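Local coordinates for protein beta-galactosidase/beta-glucuronidase (Faecalibacterium prausnitzii L2-6, PDB 6MVF) that binds FMN and probably acts as a glycoside hydrolase of family 2, removing beta-linked glucuronic acid or galactose from its substrates, at residues 605-610 against 623-628. Sequence-based numbering, arbitrary orientation.
Sequences DTVTLY and RVFKFD
Face-to-face packing of two beta-sheets brings Val607 and Leu609 of strand 606-611 onto Phe625 and Phe627 of strand 624-629. The two strands run in nearly the same direction; the axes of 606-610 and 624-628 come within 8.7 Å and are turned by 26°, and side chains do most of the bridging. Val607 CG2 sits over the middle of the Phe625 ring, 3.6 Å from its centroid and 6° off the normal, a clean CH-pi contact. The other methyl, Val607 CG1, anti to the backbone N (chi1 165°), reaches the far end of the next ring, 3.7 Å from Phe627 CZ, so one valine spans both phenylalanines. Leu609 repeats the theme one step along: its CB lies over a face of Phe627, 3.8 Å from the centroid, while CD2 packs beside Phe627 CB. These contacts are part of the interior of a beta-sandwich in the DUF4982 region, far from the FMN site; Ser602 of strand 596-602 and Ala640 of strand 635-641 also pack against Val607. Asp605 O meets the Phe625 ring at its edge, 3.5 Å from Phe625 CE2. An alanine in place of Phe625 would probably leave Val607 CG2 without its aromatic face and open a gap between the sheets. At the start of both segments, Asp605 OD1 and Arg623 NH1 form a long salt bridge of 3.7 Å, carboxylate and guanidinium planes nearly parallel.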
loop_
_atom_site.group_PDB
_atom_site.type_symbol
_atom_site.label_atom_id
_atom_site.label_comp_id
_atom_site.label_asym_id
_atom_site.label_seq_id
_atom_site.Cartn_x
_atom_site.Cartn_y
_atom_site.Cartn_z
ATOM N N ASP A 605 -19.922 35.931 5.787
ATOM C CA ASP A 605 -20.856 37.012 5.516
ATOM C C ASP A 605 -20.180 38.352 5.257
ATOM O O ASP A 605 -20.861 39.307 4.874
ATOM C CB ASP A 605 -21.849 37.146 6.668
ATOM C CG ASP A 605 -22.678 35.899 6.863
ATOM O OD1 ASP A 605 -23.094 35.296 5.836
ATOM O OD2 ASP A 605 -22.898 35.525 8.047
ATOM N N THR A 606 -18.869 38.453 5.429
ATOM C CA THR A 606 -18.180 39.707 5.193
ATOM C C THR A 606 -16.957 39.437 4.341
ATOM O O THR A 606 -16.153 38.558 4.665
ATOM C CB THR A 606 -17.790 40.397 6.492
ATOM O OG1 THR A 606 -18.985 40.682 7.242
ATOM C CG2 THR A 606 -17.065 41.707 6.188
ATOM N N VAL A 607 -16.849 40.182 3.240
ATOM C CA VAL A 607 -15.784 40.045 2.264
ATOM C C VAL A 607 -15.186 41.425 2.068
ATOM O O VAL A 607 -15.920 42.410 1.906
ATOM C CB VAL A 607 -16.299 39.466 0.925
ATOM C CG1 VAL A 607 -15.271 39.668 -0.219
ATOM C CG2 VAL A 607 -16.668 37.987 1.077
ATOM N N THR A 608 -13.859 41.502 2.113
ATOM C CA THR A 608 -13.129 42.701 1.726
ATOM C C THR A 608 -12.347 42.386 0.468
ATOM O O THR A 608 -11.618 41.397 0.432
ATOM C CB THR A 608 -12.187 43.183 2.834
ATOM O OG1 THR A 608 -12.953 43.779 3.884
ATOM C CG2 THR A 608 -11.224 44.219 2.302
ATOM N N LEU A 609 -12.509 43.221 -0.561
ATOM C CA LEU A 609 -11.828 43.045 -1.835
ATOM C C LEU A 609 -10.637 43.990 -1.949
ATOM O O LEU A 609 -10.710 45.155 -1.550
ATOM C CB LEU A 609 -12.784 43.281 -3.005
ATOM C CG LEU A 609 -12.190 42.829 -4.344
ATOM C CD1 LEU A 609 -11.800 41.316 -4.319
ATOM C CD2 LEU A 609 -13.145 43.153 -5.481
ATOM N N TYR A 610 -9.545 43.490 -2.511
ATOM C CA TYR A 610 -8.362 44.297 -2.759
ATOM C C TYR A 610 -7.965 44.223 -4.226
ATOM O O TYR A 610 -8.097 43.177 -4.872
ATOM C CB TYR A 610 -7.177 43.843 -1.909
ATOM C CG TYR A 610 -7.351 44.048 -0.437
ATOM C CD1 TYR A 610 -7.811 43.014 0.381
ATOM C CD2 TYR A 610 -7.038 45.268 0.146
ATOM C CE1 TYR A 610 -7.969 43.194 1.739
ATOM C CE2 TYR A 610 -7.195 45.464 1.508
ATOM C CZ TYR A 610 -7.661 44.421 2.297
ATOM O OH TYR A 610 -7.800 44.622 3.641
ATOM N N ARG A 623 -23.908 35.333 0.886
ATOM C CA ARG A 623 -23.378 34.406 -0.131
ATOM C C ARG A 623 -22.803 35.082 -1.378
ATOM O O ARG A 623 -21.689 34.750 -1.788
ATOM C CB ARG A 623 -24.439 33.396 -0.564
ATOM C CG ARG A 623 -25.109 32.646 0.591
ATOM C CD ARG A 623 -24.104 31.858 1.394
ATOM N NE ARG A 623 -24.741 31.159 2.502
ATOM C CZ ARG A 623 -24.356 31.258 3.771
ATOM N NH1 ARG A 623 -23.329 32.027 4.103
ATOM N NH2 ARG A 623 -24.993 30.581 4.704
ATOM N N VAL A 624 -23.533 36.016 -1.992
ATOM C CA VAL A 624 -23.106 36.680 -3.216
ATOM C C VAL A 624 -22.706 38.114 -2.893
ATOM O O VAL A 624 -23.455 38.842 -2.238
ATOM C CB VAL A 624 -24.212 36.638 -4.281
ATOM C CG1 VAL A 624 -23.766 37.323 -5.542
ATOM C CG2 VAL A 624 -24.604 35.192 -4.562
ATOM N N PHE A 625 -21.519 38.512 -3.352
ATOM C CA PHE A 625 -20.947 39.838 -3.142
ATOM C C PHE A 625 -20.539 40.401 -4.498
ATOM O O PHE A 625 -19.864 39.716 -5.270
ATOM C CB PHE A 625 -19.714 39.774 -2.232
ATOM C CG PHE A 625 -19.952 39.085 -0.919
ATOM C CD1 PHE A 625 -20.005 37.716 -0.842
ATOM C CD2 PHE A 625 -20.093 39.823 0.255
ATOM C CE1 PHE A 625 -20.225 37.087 0.377
ATOM C CE2 PHE A 625 -20.309 39.203 1.466
ATOM C CZ PHE A 625 -20.376 37.838 1.531
ATOM N N LYS A 626 -20.932 41.637 -4.801
ATOM C CA LYS A 626 -20.564 42.263 -6.066
ATOM C C LYS A 626 -19.831 43.572 -5.795
ATOM O O LYS A 626 -20.318 44.419 -5.045
ATOM C CB LYS A 626 -21.802 42.492 -6.938
ATOM C CG LYS A 626 -22.659 41.243 -7.099
ATOM C CD LYS A 626 -23.984 41.519 -7.829
ATOM C CE LYS A 626 -25.005 40.422 -7.505
ATOM N NZ LYS A 626 -25.846 39.982 -8.666
ATOM N N PHE A 627 -18.656 43.729 -6.391
ATOM C CA PHE A 627 -17.844 44.933 -6.232
ATOM C C PHE A 627 -17.632 45.583 -7.592
ATOM O O PHE A 627 -17.424 44.892 -8.597
ATOM C CB PHE A 627 -16.471 44.617 -5.610
ATOM C CG PHE A 627 -16.536 43.963 -4.265
ATOM C CD1 PHE A 627 -16.763 42.593 -4.153
ATOM C CD2 PHE A 627 -16.350 44.712 -3.107
ATOM C CE1 PHE A 627 -16.810 41.972 -2.917
ATOM C CE2 PHE A 627 -16.395 44.103 -1.857
ATOM C CZ PHE A 627 -16.619 42.725 -1.764
ATOM N N ASP A 628 -17.692 46.906 -7.635
ATOM C CA ASP A 628 -17.366 47.645 -8.848
ATOM C C ASP A 628 -15.927 48.103 -8.729
ATOM O O ASP A 628 -15.593 48.877 -7.825
ATOM C CB ASP A 628 -18.294 48.839 -9.054
ATOM C CG ASP A 628 -19.496 48.493 -9.907
ATOM O OD1 ASP A 628 -19.282 48.121 -11.094
ATOM O OD2 ASP A 628 -20.642 48.569 -9.385
#